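Local coordinates for CrtC domain-containing protein (PDB 7A0Q), which probably acts as a kievitone hydratase, a fungal lyase that adds water to the plant phytoalexin kievitone, at residues G293-Q306 and Y318-S330. Residues are numbered along the deposited sequence; the frame is centred on the assembly and turned at random.
Sequences GFGDFKLSSYTEDQ and YEGFITFSGNVHS
Gln306 reaches across to the backbone of Phe321 with both ends of its amide. OE1 accepts from Phe321 N at 2.8 Å, the donor tilted from the carbonyl plane and its N-H bent (142°), while NE2 donates to Phe321 O at 3.2 Å, almost straight (170°) and onto a lone pair. A long, flat amide suits a place where the strand pairing is interrupted: Phe321 O also takes Tyr302 N, and Gly320, lacking a side chain, lets the amide lie close over its CA. Tyr318, its ring swung away from the backbone nitrogen (chi1 -163°), carries its hydroxyl to the loop, donating to Glu304 O at 2.7 Å from above that carbonyl's plane; Ser301 OG lies 2.8 Å from Tyr318 OH. Where the ladder ends, Phe321 turns an edge to the face of Tyr302, whose hydroxyl is hydrogen-bonded to Leu95 O.

Residues 295-301 pair antiparallel with 322-328, side chains alternating between two faces. Phe297, Leu299, Ile322, Phe324 and Val328 make the apolar part of a face that ends in Ser301: Leu299 CG packs on Phe324 CB at 3.7 Å, and Val328 CG1 sits over a face of Phe294. On the other, Ser300 OG hydrogen-bonds Asp286, to which Lys298 NZ makes a long, weak ion pair, and a water joins Ser300 O to Thr323 OG1. Strands 282-291 and 331-343 flank this beta hairpin within the eight-stranded, up-and-down antiparallel barrel characteristic of lipocalin-like domains.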
ATOM      1  N   GLY A 293     -18.140 -10.792  11.329  1.00 23.31           N
ATOM      2  CA  GLY A 293     -18.915 -11.576  10.394  1.00 21.93           C
ATOM      3  C   GLY A 293     -18.113 -12.232   9.294  1.00 24.97           C
ATOM      4  O   GLY A 293     -18.703 -12.909   8.441  1.00 29.10           O
ATOM      5  N   PHE A 294     -16.790 -12.065   9.288  1.00 21.99           N
ATOM      6  CA  PHE A 294     -15.961 -12.502   8.170  1.00 19.94           C
ATOM      7  C   PHE A 294     -14.894 -13.503   8.592  1.00 23.96           C
ATOM      8  O   PHE A 294     -14.847 -14.605   8.035  1.00 23.84           O
ATOM      9  CB  PHE A 294     -15.320 -11.278   7.495  1.00 19.59           C
ATOM     10  CG  PHE A 294     -14.555 -11.608   6.243  1.00 19.74           C
ATOM     11  CD1 PHE A 294     -15.222 -11.830   5.045  1.00 19.05           C
ATOM     12  CD2 PHE A 294     -13.171 -11.703   6.257  1.00 20.55           C
ATOM     13  CE1 PHE A 294     -14.526 -12.140   3.892  1.00 21.78           C
ATOM     14  CE2 PHE A 294     -12.469 -12.009   5.103  1.00 22.04           C
ATOM     15  CZ  PHE A 294     -13.147 -12.230   3.916  1.00 19.00           C
ATOM     16  N   GLY A 295     -14.028 -13.159   9.539  1.00 24.93           N
ATOM     17  CA  GLY A 295     -13.020 -14.109   9.979  1.00 24.44           C
ATOM     18  C   GLY A 295     -12.087 -13.480  10.987  1.00 25.05           C
ATOM     19  O   GLY A 295     -12.227 -12.313  11.360  1.00 24.06           O
ATOM     20  N   ASP A 296     -11.129 -14.277  11.447  0.56 25.76           N
ATOM     21  CA  ASP A 296     -10.106 -13.762  12.343  0.56 26.74           C
ATOM     22  C   ASP A 296      -8.741 -14.184  11.826  0.56 27.28           C
ATOM     23  O   ASP A 296      -8.598 -15.209  11.156  0.56 26.47           O
ATOM     24  CB  ASP A 296     -10.309 -14.209  13.810  0.56 30.60           C
ATOM     25  CG  ASP A 296     -10.530 -15.699  13.960  0.56 32.71           C
ATOM     26  OD1 ASP A 296     -10.023 -16.483  13.134  0.56 35.99           O
ATOM     27  OD2 ASP A 296     -11.214 -16.095  14.925  0.56 38.95           O
ATOM     28  N   PHE A 297      -7.744 -13.359  12.121  1.00 23.47           N
ATOM     29  CA  PHE A 297      -6.431 -13.482  11.508  1.00 22.87           C
ATOM     30  C   PHE A 297      -5.336 -13.220  12.525  1.00 22.20           C
ATOM     31  O   PHE A 297      -5.476 -12.357  13.396  1.00 24.19           O
ATOM     32  CB  PHE A 297      -6.289 -12.511  10.324  1.00 25.19           C
ATOM     33  CG  PHE A 297      -7.412 -12.611   9.334  1.00 25.69           C
ATOM     34  CD1 PHE A 297      -7.326 -13.478   8.260  1.00 29.91           C
ATOM     35  CD2 PHE A 297      -8.577 -11.871   9.509  1.00 25.97           C
ATOM     36  CE1 PHE A 297      -8.375 -13.590   7.354  1.00 31.90           C
ATOM     37  CE2 PHE A 297      -9.629 -11.979   8.615  1.00 29.41           C
ATOM     38  CZ  PHE A 297      -9.529 -12.831   7.536  1.00 25.34           C
ATOM     39  N   LYS A 298      -4.242 -13.973  12.392  1.00 22.28           N
ATOM     40  CA  LYS A 298      -3.030 -13.804  13.183  1.00 25.08           C
ATOM     41  C   LYS A 298      -1.926 -13.427  12.205  1.00 22.50           C
ATOM     42  O   LYS A 298      -1.565 -14.232  11.345  1.00 23.75           O
ATOM     43  CB  LYS A 298      -2.690 -15.095  13.933  1.00 28.18           C
ATOM     44  CG  LYS A 298      -1.361 -15.074  14.661  1.00 38.31           C
ATOM     45  CD  LYS A 298      -1.334 -14.049  15.787  1.00 41.97           C
ATOM     46  CE  LYS A 298      -0.120 -13.132  15.678  1.00 37.57           C
ATOM     47  NZ  LYS A 298       1.146 -13.880  15.384  1.00 45.16           N
ATOM     48  N   LEU A 299      -1.403 -12.208  12.323  1.00 22.04           N
ATOM     49  CA  LEU A 299      -0.506 -11.643  11.322  1.00 22.89           C
ATOM     50  C   LEU A 299       0.871 -11.382  11.922  1.00 23.14           C
ATOM     51  O   LEU A 299       0.989 -10.991  13.087  1.00 20.95           O
ATOM     52  CB  LEU A 299      -1.097 -10.345  10.743  1.00 20.66           C
ATOM     53  CG  LEU A 299      -2.593 -10.393  10.397  1.00 21.22           C
ATOM     54  CD1 LEU A 299      -3.490  -9.805  11.506  1.00 22.46           C
ATOM     55  CD2 LEU A 299      -2.859  -9.710   9.043  1.00 21.34           C
ATOM     56  N   SER A 300       1.914 -11.586  11.118  1.00 22.81           N
ATOM     57  CA  SER A 300       3.286 -11.475  11.604  1.00 26.69           C
ATOM     58  C   SER A 300       4.154 -10.770  10.580  1.00 22.16           C
ATOM     59  O   SER A 300       4.143 -11.130   9.398  1.00 21.87           O
ATOM     60  CB  SER A 300       3.871 -12.855  11.913  1.00 26.82           C
ATOM     61  OG  SER A 300       3.058 -13.527  12.854  1.00 29.63           O
ATOM     62  N   SER A 301       4.918  -9.785  11.036  1.00 21.24           N
ATOM     63  CA  SER A 301       5.867  -9.138  10.147  1.00 21.19           C
ATOM     64  C   SER A 301       6.948 -10.133   9.734  1.00 24.79           C
ATOM     65  O   SER A 301       7.432 -10.926  10.549  1.00 26.22           O
ATOM     66  CB  SER A 301       6.482  -7.915  10.820  1.00 22.30           C
ATOM     67  OG  SER A 301       7.315  -7.212   9.912  1.00 23.99           O
ATOM     68  N   TYR A 302       7.317 -10.091   8.453  1.00 22.23           N
ATOM     69  CA  TYR A 302       8.229 -11.084   7.883  1.00 24.05           C
ATOM     70  C   TYR A 302       9.634 -10.964   8.466  1.00 27.42           C
ATOM     71  O   TYR A 302      10.318 -11.976   8.674  1.00 26.03           O
ATOM     72  CB  TYR A 302       8.266 -10.909   6.368  1.00 21.63           C
ATOM     73  CG  TYR A 302       8.889 -12.041   5.581  1.00 20.70           C
ATOM     74  CD1 TYR A 302       8.175 -13.207   5.317  1.00 24.35           C
ATOM     75  CD2 TYR A 302      10.172 -11.926   5.066  1.00 25.27           C
ATOM     76  CE1 TYR A 302       8.737 -14.236   4.575  1.00 24.59           C
ATOM     77  CE2 TYR A 302      10.737 -12.943   4.328  1.00 24.38           C
ATOM     78  CZ  TYR A 302      10.014 -14.095   4.089  1.00 25.77           C
ATOM     79  OH  TYR A 302      10.573 -15.109   3.344  1.00 27.13           O
ATOM     80  N   THR A 303      10.089  -9.739   8.706  1.00 24.39           N
ATOM     81  CA  THR A 303      11.387  -9.481   9.307  1.00 27.49           C
ATOM     82  C   THR A 303      11.298  -8.165  10.067  1.00 28.44           C
ATOM     83  O   THR A 303      10.408  -7.346   9.820  1.00 27.68           O
ATOM     84  CB  THR A 303      12.501  -9.454   8.252  1.00 28.66           C
ATOM     85  OG1 THR A 303      13.773  -9.534   8.903  1.00 28.86           O
ATOM     86  CG2 THR A 303      12.441  -8.172   7.419  1.00 23.97           C
ATOM     87  N   GLU A 304      12.223  -7.975  11.011  1.00 24.57           N
ATOM     88  CA  GLU A 304      12.081  -6.902  11.996  1.00 22.89           C
ATOM     89  C   GLU A 304      12.186  -5.521  11.354  1.00 24.10           C
ATOM     90  O   GLU A 304      11.292  -4.683  11.510  1.00 24.69           O
ATOM     91  CB  GLU A 304      13.130  -7.049  13.106  1.00 27.69           C
ATOM     92  CG  GLU A 304      12.933  -8.242  14.029  1.00 29.22           C
ATOM     93  CD  GLU A 304      13.387  -9.553  13.405  1.00 39.71           C
ATOM     94  OE1 GLU A 304      14.012  -9.518  12.324  1.00 36.15           O
ATOM     95  OE2 GLU A 304      13.126 -10.619  14.000  1.00 46.85           O
ATOM     96  N   ASP A 305      13.288  -5.252  10.657  1.00 24.18           N
ATOM     97  CA  ASP A 305      13.559  -3.927  10.102  1.00 24.43           C
ATOM     98  C   ASP A 305      12.897  -3.811   8.731  1.00 20.70           C
ATOM     99  O   ASP A 305      13.380  -4.368   7.742  1.00 23.09           O
ATOM    100  CB  ASP A 305      15.062  -3.682  10.017  1.00 25.70           C
ATOM    101  CG  ASP A 305      15.410  -2.325   9.410  1.00 30.77           C
ATOM    102  OD1 ASP A 305      14.505  -1.479   9.227  1.00 27.19           O
ATOM    103  OD2 ASP A 305      16.606  -2.105   9.118  1.00 32.26           O
ATOM    104  N   GLN A 306      11.785  -3.078   8.674  1.00 20.81           N
ATOM    105  CA  GLN A 306      11.147  -2.688   7.413  1.00 22.09           C
ATOM    106  C   GLN A 306      10.638  -1.255   7.526  1.00 20.76           C
ATOM    107  O   GLN A 306       9.509  -0.934   7.146  1.00 20.96           O
ATOM    108  CB  GLN A 306      10.012  -3.640   7.033  1.00 20.68           C
ATOM    109  CG  GLN A 306      10.411  -5.111   6.979  1.00 21.10           C
ATOM    110  CD  GLN A 306       9.318  -5.991   6.414  1.00 21.35           C
ATOM    111  OE1 GLN A 306       9.046  -5.966   5.219  1.00 20.64           O
ATOM    112  NE2 GLN A 306       8.668  -6.765   7.281  1.00 20.16           N
ATOM    113  N   TYR A 318       6.661   2.426   9.145  1.00 18.06           N
ATOM    114  CA  TYR A 318       6.877   0.993   9.035  1.00 19.58           C
ATOM    115  C   TYR A 318       6.050   0.491   7.856  1.00 22.03           C
ATOM    116  O   TYR A 318       4.824   0.641   7.844  1.00 22.77           O
ATOM    117  CB  TYR A 318       6.500   0.263  10.326  1.00 19.73           C
ATOM    118  CG  TYR A 318       7.099  -1.122  10.368  1.00 21.15           C
ATOM    119  CD1 TYR A 318       6.418  -2.217   9.845  1.00 18.94           C
ATOM    120  CD2 TYR A 318       8.377  -1.329  10.892  1.00 22.16           C
ATOM    121  CE1 TYR A 318       6.983  -3.487   9.862  1.00 20.25           C
ATOM    122  CE2 TYR A 318       8.949  -2.600  10.915  1.00 21.01           C
ATOM    123  CZ  TYR A 318       8.255  -3.670  10.392  1.00 22.37           C
ATOM    124  OH  TYR A 318       8.823  -4.927  10.404  1.00 21.72           O
ATOM    125  N   GLU A 319       6.715  -0.055   6.843  1.00 22.09           N
ATOM    126  CA  GLU A 319       6.032  -0.529   5.640  1.00 20.08           C
ATOM    127  C   GLU A 319       6.521  -1.947   5.394  1.00 18.17           C
ATOM    128  O   GLU A 319       7.506  -2.159   4.687  1.00 17.87           O
ATOM    129  CB  GLU A 319       6.300   0.377   4.461  1.00 21.44           C
ATOM    130  CG  GLU A 319       5.900   1.799   4.671  1.00 24.74           C
ATOM    131  CD  GLU A 319       4.459   2.047   4.305  1.00 27.08           C
ATOM    132  OE1 GLU A 319       3.762   1.094   3.885  1.00 23.75           O
ATOM    133  OE2 GLU A 319       4.034   3.210   4.434  1.00 24.76           O
ATOM    134  N   GLY A 320       5.821  -2.913   5.978  1.00 18.35           N
ATOM    135  CA  GLY A 320       6.369  -4.244   6.117  1.00 20.40           C
ATOM    136  C   GLY A 320       5.580  -5.345   5.442  1.00 16.98           C
ATOM    137  O   GLY A 320       4.354  -5.424   5.560  1.00 17.64           O
ATOM    138  N   PHE A 321       6.293  -6.202   4.721  1.00 18.25           N
ATOM    139  CA  PHE A 321       5.713  -7.456   4.259  1.00 19.37           C
ATOM    140  C   PHE A 321       5.314  -8.300   5.463  1.00 20.15           C
ATOM    141  O   PHE A 321       6.060  -8.394   6.441  1.00 20.74           O
ATOM    142  CB  PHE A 321       6.737  -8.202   3.401  1.00 17.99           C
ATOM    143  CG  PHE A 321       6.229  -9.473   2.796  1.00 19.41           C
ATOM    144  CD1 PHE A 321       5.130  -9.473   1.950  1.00 19.70           C
ATOM    145  CD2 PHE A 321       6.875 -10.679   3.052  1.00 21.87           C
ATOM    146  CE1 PHE A 321       4.675 -10.654   1.375  1.00 22.14           C
ATOM    147  CE2 PHE A 321       6.429 -11.865   2.485  1.00 20.80           C
ATOM    148  CZ  PHE A 321       5.330 -11.862   1.643  1.00 20.02           C
ATOM    149  N   ILE A 322       4.126  -8.900   5.394  1.00 19.50           N
ATOM    150  CA  ILE A 322       3.588  -9.713   6.481  1.00 17.67           C
ATOM    151  C   ILE A 322       3.007 -10.996   5.904  1.00 19.31           C
ATOM    152  O   ILE A 322       2.615 -11.059   4.734  1.00 17.76           O
ATOM    153  CB  ILE A 322       2.500  -8.968   7.299  1.00 19.29           C
ATOM    154  CG1 ILE A 322       1.293  -8.644   6.409  1.00 19.39           C
ATOM    155  CG2 ILE A 322       3.064  -7.706   7.966  1.00 17.41           C
ATOM    156  CD1 ILE A 322       0.077  -8.093   7.164  1.00 19.10           C
ATOM    157  N   THR A 323       2.951 -12.035   6.738  1.00 21.07           N
ATOM    158  CA  THR A 323       2.203 -13.245   6.435  1.00 19.99           C
ATOM    159  C   THR A 323       1.163 -13.452   7.524  1.00 20.43           C
ATOM    160  O   THR A 323       1.255 -12.875   8.612  1.00 22.25           O
ATOM    161  CB  THR A 323       3.109 -14.485   6.339  1.00 21.71           C
ATOM    162  OG1 THR A 323       3.756 -14.684   7.602  1.00 24.25           O
ATOM    163  CG2 THR A 323       4.165 -14.321   5.244  1.00 22.57           C
ATOM    164  N   PHE A 324       0.149 -14.260   7.231  1.00 20.56           N
ATOM    165  CA  PHE A 324      -0.871 -14.469   8.243  1.00 21.84           C
ATOM    166  C   PHE A 324      -1.559 -15.807   8.034  1.00 20.74           C
ATOM    167  O   PHE A 324      -1.548 -16.386   6.943  1.00 25.41           O
ATOM    168  CB  PHE A 324      -1.908 -13.325   8.276  1.00 23.52           C
ATOM    169  CG  PHE A 324      -2.724 -13.183   7.016  1.00 21.50           C
ATOM    170  CD1 PHE A 324      -2.304 -12.345   5.990  1.00 21.24           C
ATOM    171  CD2 PHE A 324      -3.924 -13.861   6.868  1.00 19.40           C
ATOM    172  CE1 PHE A 324      -3.059 -12.206   4.836  1.00 21.79           C
ATOM    173  CE2 PHE A 324      -4.681 -13.731   5.718  1.00 22.53           C
ATOM    174  CZ  PHE A 324      -4.242 -12.901   4.693  1.00 21.28           C
ATOM    175  N   SER A 325      -2.146 -16.291   9.118  1.00 23.93           N
ATOM    176  CA  SER A 325      -3.087 -17.389   9.102  1.00 25.86           C
ATOM    177  C   SER A 325      -4.384 -16.903   9.725  1.00 24.94           C
ATOM    178  O   SER A 325      -4.440 -15.847  10.364  1.00 27.24           O
ATOM    179  CB  SER A 325      -2.547 -18.604   9.872  1.00 25.61           C
ATOM    180  OG  SER A 325      -2.347 -18.272  11.235  1.00 29.15           O
ATOM    181  N   GLY A 326      -5.435 -17.686   9.531  1.00 23.26           N
ATOM    182  CA  GLY A 326      -6.698 -17.387  10.172  1.00 25.02           C
ATOM    183  C   GLY A 326      -7.806 -18.223   9.574  1.00 28.44           C
ATOM    184  O   GLY A 326      -7.558 -19.287   9.009  1.00 26.37           O
ATOM    185  N   ASN A 327      -9.029 -17.731   9.721  1.00 25.84           N
ATOM    186  CA  ASN A 327     -10.184 -18.386   9.135  1.00 29.82           C
ATOM    187  C   ASN A 327     -11.048 -17.348   8.444  1.00 27.85           C
ATOM    188  O   ASN A 327     -11.048 -16.173   8.813  1.00 29.58           O
ATOM    189  CB  ASN A 327     -11.024 -19.145  10.182  1.00 33.09           C
ATOM    190  CG  ASN A 327     -12.000 -18.245  10.919  1.00 38.71           C
ATOM    191  OD1 ASN A 327     -13.136 -18.033  10.478  1.00 41.87           O
ATOM    192  ND2 ASN A 327     -11.567 -17.718  12.052  1.00 40.41           N
ATOM    193  N   VAL A 328     -11.757 -17.791   7.417  1.00 26.09           N
ATOM    194  CA  VAL A 328     -12.806 -17.004   6.789  1.00 25.68           C
ATOM    195  C   VAL A 328     -14.052 -17.871   6.774  1.00 30.11           C
ATOM    196  O   VAL A 328     -14.043 -18.958   6.182  1.00 28.99           O
ATOM    197  CB  VAL A 328     -12.435 -16.557   5.367  1.00 29.90           C
ATOM    198  CG1 VAL A 328     -13.627 -15.897   4.705  1.00 24.36           C
ATOM    199  CG2 VAL A 328     -11.240 -15.613   5.407  1.00 30.49           C
ATOM    200  N   HIS A 329     -15.107 -17.404   7.442  1.00 25.37           N
ATOM    201  CA  HIS A 329     -16.346 -18.164   7.582  1.00 27.61           C
ATOM    202  C   HIS A 329     -16.051 -19.583   8.061  1.00 31.84           C
ATOM    203  O   HIS A 329     -16.536 -20.573   7.509  1.00 35.31           O
ATOM    204  CB  HIS A 329     -17.137 -18.163   6.275  1.00 28.39           C
ATOM    205  CG  HIS A 329     -17.465 -16.788   5.777  1.00 27.18           C
ATOM    206  ND1 HIS A 329     -17.975 -15.802   6.595  1.00 29.57           N
ATOM    207  CD2 HIS A 329     -17.348 -16.234   4.547  1.00 28.26           C
ATOM    208  CE1 HIS A 329     -18.161 -14.700   5.889  1.00 27.93           C
ATOM    209  NE2 HIS A 329     -17.787 -14.935   4.644  1.00 30.29           N
ATOM    210  N   SER A 330     -15.200 -19.662   9.085  1.00 30.89           N
ATOM    211  CA  SER A 330     -14.841 -20.882   9.807  1.00 37.41           C
ATOM    212  C   SER A 330     -14.025 -21.862   8.972  1.00 39.25           C
ATOM    213  O   SER A 330     -13.866 -23.023   9.373  1.00 46.24           O
ATOM    214  CB  SER A 330     -16.081 -21.595  10.363  1.00 38.75           C
ATOM    215  OG  SER A 330     -17.031 -20.660  10.850  1.00 46.47           O
TER
HETATM  216  O   HOH W   1       5.806 -13.352   8.488  1.00 28.46           O
HETATM  217  O   HOH W   2       9.076  -4.158   3.096  1.00 20.67           O